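Local coordinates for protein cytochrome B5 (Hadesarchaea archaeon YNP_N21, PDB 6NZX) that binds heme in a cytochrome b5 domain and probably serves in electron transport, at residues G27-V32 / P71-L76. Numbering follows the deposited sequence.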
loop_
_atom_site.group_PDB
_atom_site.type_symbol
_atom_site.label_atom_id
_atom_site.label_comp_id
_atom_site.label_asym_id
_atom_site.label_seq_id
_atom_site.Cartn_x
_atom_site.Cartn_y
_atom_site.Cartn_z
ATOM N N GLY A 27 0.323 -8.502 -6.467
ATOM C CA GLY A 27 1.509 -9.250 -6.076
ATOM C C GLY A 27 2.734 -8.397 -5.771
ATOM O O GLY A 27 3.736 -8.940 -5.327
ATOM N N LYS A 28 2.669 -7.078 -6.020
ATOM C CA LYS A 28 3.792 -6.141 -5.840
ATOM C C LYS A 28 3.491 -5.157 -4.698
ATOM O O LYS A 28 2.383 -4.720 -4.517
ATOM C CB LYS A 28 4.056 -5.373 -7.139
ATOM C CG LYS A 28 4.772 -6.156 -8.239
ATOM C CD LYS A 28 5.324 -5.229 -9.300
ATOM C CE LYS A 28 6.412 -5.861 -10.146
ATOM N NZ LYS A 28 7.250 -4.834 -10.817
ATOM N N VAL A 29 4.521 -4.808 -3.931
ATOM C CA VAL A 29 4.375 -3.979 -2.756
ATOM C C VAL A 29 5.025 -2.643 -3.067
ATOM O O VAL A 29 6.211 -2.615 -3.442
ATOM C CB VAL A 29 5.014 -4.663 -1.532
ATOM C CG1 VAL A 29 4.971 -3.781 -0.287
ATOM C CG2 VAL A 29 4.361 -6.014 -1.273
ATOM N N TYR A 30 4.240 -1.573 -2.863
ATOM C CA TYR A 30 4.583 -0.213 -3.187
ATOM C C TYR A 30 4.748 0.558 -1.878
ATOM O O TYR A 30 3.941 0.402 -0.994
ATOM C CB TYR A 30 3.487 0.431 -4.049
ATOM C CG TYR A 30 3.292 -0.221 -5.391
ATOM C CD1 TYR A 30 3.949 0.243 -6.518
ATOM C CD2 TYR A 30 2.493 -1.343 -5.524
ATOM C CE1 TYR A 30 3.798 -0.374 -7.751
ATOM C CE2 TYR A 30 2.313 -1.958 -6.753
ATOM C CZ TYR A 30 2.990 -1.483 -7.866
ATOM O OH TYR A 30 2.803 -2.077 -9.078
ATOM N N ASP A 31 5.796 1.381 -1.796
ATOM C CA ASP A 31 5.994 2.287 -0.695
ATOM C C ASP A 31 5.290 3.613 -1.017
ATOM O O ASP A 31 5.786 4.409 -1.815
ATOM C CB ASP A 31 7.487 2.483 -0.399
ATOM C CG ASP A 31 7.755 3.438 0.758
ATOM O OD1 ASP A 31 6.765 3.868 1.399
ATOM O OD2 ASP A 31 8.957 3.701 1.049
ATOM N N VAL A 32 4.165 3.858 -0.341
ATOM C CA VAL A 32 3.369 5.052 -0.545
ATOM C C VAL A 32 3.560 6.034 0.629
ATOM O O VAL A 32 2.783 6.985 0.792
ATOM C CB VAL A 32 1.887 4.703 -0.788
ATOM C CG1 VAL A 32 1.694 4.045 -2.146
ATOM C CG2 VAL A 32 1.281 3.843 0.312
ATOM N N PRO A 71 7.971 3.684 -5.298
ATOM C CA PRO A 71 8.895 2.547 -5.377
ATOM C C PRO A 71 8.188 1.208 -5.098
ATOM O O PRO A 71 7.321 1.144 -4.248
ATOM C CB PRO A 71 9.969 2.804 -4.316
ATOM C CG PRO A 71 9.650 4.155 -3.699
ATOM C CD PRO A 71 8.337 4.652 -4.265
ATOM N N VAL A 72 8.535 0.185 -5.874
ATOM C CA VAL A 72 8.201 -1.198 -5.557
ATOM C C VAL A 72 9.306 -1.706 -4.623
ATOM O O VAL A 72 10.492 -1.679 -4.988
ATOM C CB VAL A 72 8.087 -2.061 -6.826
ATOM C CG1 VAL A 72 7.790 -3.525 -6.507
ATOM C CG2 VAL A 72 7.053 -1.503 -7.789
ATOM N N VAL A 73 8.918 -2.149 -3.429
ATOM C CA VAL A 73 9.873 -2.561 -2.421
ATOM C C VAL A 73 9.878 -4.097 -2.311
ATOM O O VAL A 73 10.755 -4.682 -1.720
ATOM C CB VAL A 73 9.596 -1.860 -1.074
ATOM C CG1 VAL A 73 9.847 -0.364 -1.171
ATOM C CG2 VAL A 73 8.189 -2.117 -0.556
ATOM N N GLY A 74 8.934 -4.764 -2.965
ATOM C CA GLY A 74 8.975 -6.209 -2.995
ATOM C C GLY A 74 7.722 -6.817 -3.586
ATOM O O GLY A 74 6.943 -6.148 -4.277
ATOM N N VAL A 75 7.570 -8.118 -3.324
ATOM C CA VAL A 75 6.465 -8.886 -3.776
ATOM C C VAL A 75 5.806 -9.495 -2.539
ATOM O O VAL A 75 6.463 -9.679 -1.504
ATOM C CB VAL A 75 6.880 -9.945 -4.816
ATOM C CG1 VAL A 75 7.546 -9.290 -6.023
ATOM C CG2 VAL A 75 7.778 -11.031 -4.229
ATOM N N LEU A 76 4.508 -9.783 -2.669
ATOM C CA LEU A 76 3.701 -10.235 -1.580
ATOM C C LEU A 76 3.427 -11.733 -1.753
ATOM O O LEU A 76 2.833 -12.133 -2.740
ATOM C CB LEU A 76 2.419 -9.405 -1.553
ATOM C CG LEU A 76 1.422 -9.810 -0.476
ATOM C CD1 LEU A 76 1.969 -9.521 0.906
ATOM C CD2 LEU A 76 0.088 -9.106 -0.695
#
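Strands 28-31 and 72-76 run antiparallel, their axes 4.4 Å apart at closest, and four backbone hydrogen bonds join the two segments: Leu-76 N to Gly-27 O, Val-29 N to Gly-74 O, Val-73 N to Val-29 O (2.7 Å) and Asp-31 N to Pro-71 O. A classic beta bulge interrupts the ladder and shifts the register by one residue, Val-73 and Gly-74 both facing Val-29, whose backbone O and N are bonded to Val-73 and Gly-74 respectively. The pair forms the middle of the four-stranded mixed sheet of this cytochrome b5 domain, between strands 3-5 and 22-25.

On one face the side chains of Tyr-30 and Val-72 run next to each other in the same direction, and Val-72 CG2 lies 3.4 Å from Tyr-30 CE1 and also borders CD1. An alanine at Tyr-30 would probably leave Val-72 CG2 without its ring partner and open a gap beside it. The extended Lys-28 chain crosses Val-72 at a slant, its CD 4.1 Å from Val-72 CG1.

The other face carries Val-29, buried against Leu-10 of helix 7-11 and Phe-5. With CG1 anti to the backbone N (chi1 176°), this methyl meets Val-73 CG2 at 3.6 Å, while Val-29 CG2 packs on Leu-76 CB at 3.9 Å, both partners crossing Val-29 roughly perpendicularly. Asp-31 OD1 is hydrogen-bonded to Thr-33 OG1; near the bulge, Asp-31 CB touches Val-73 CG1 at 3.8 Å.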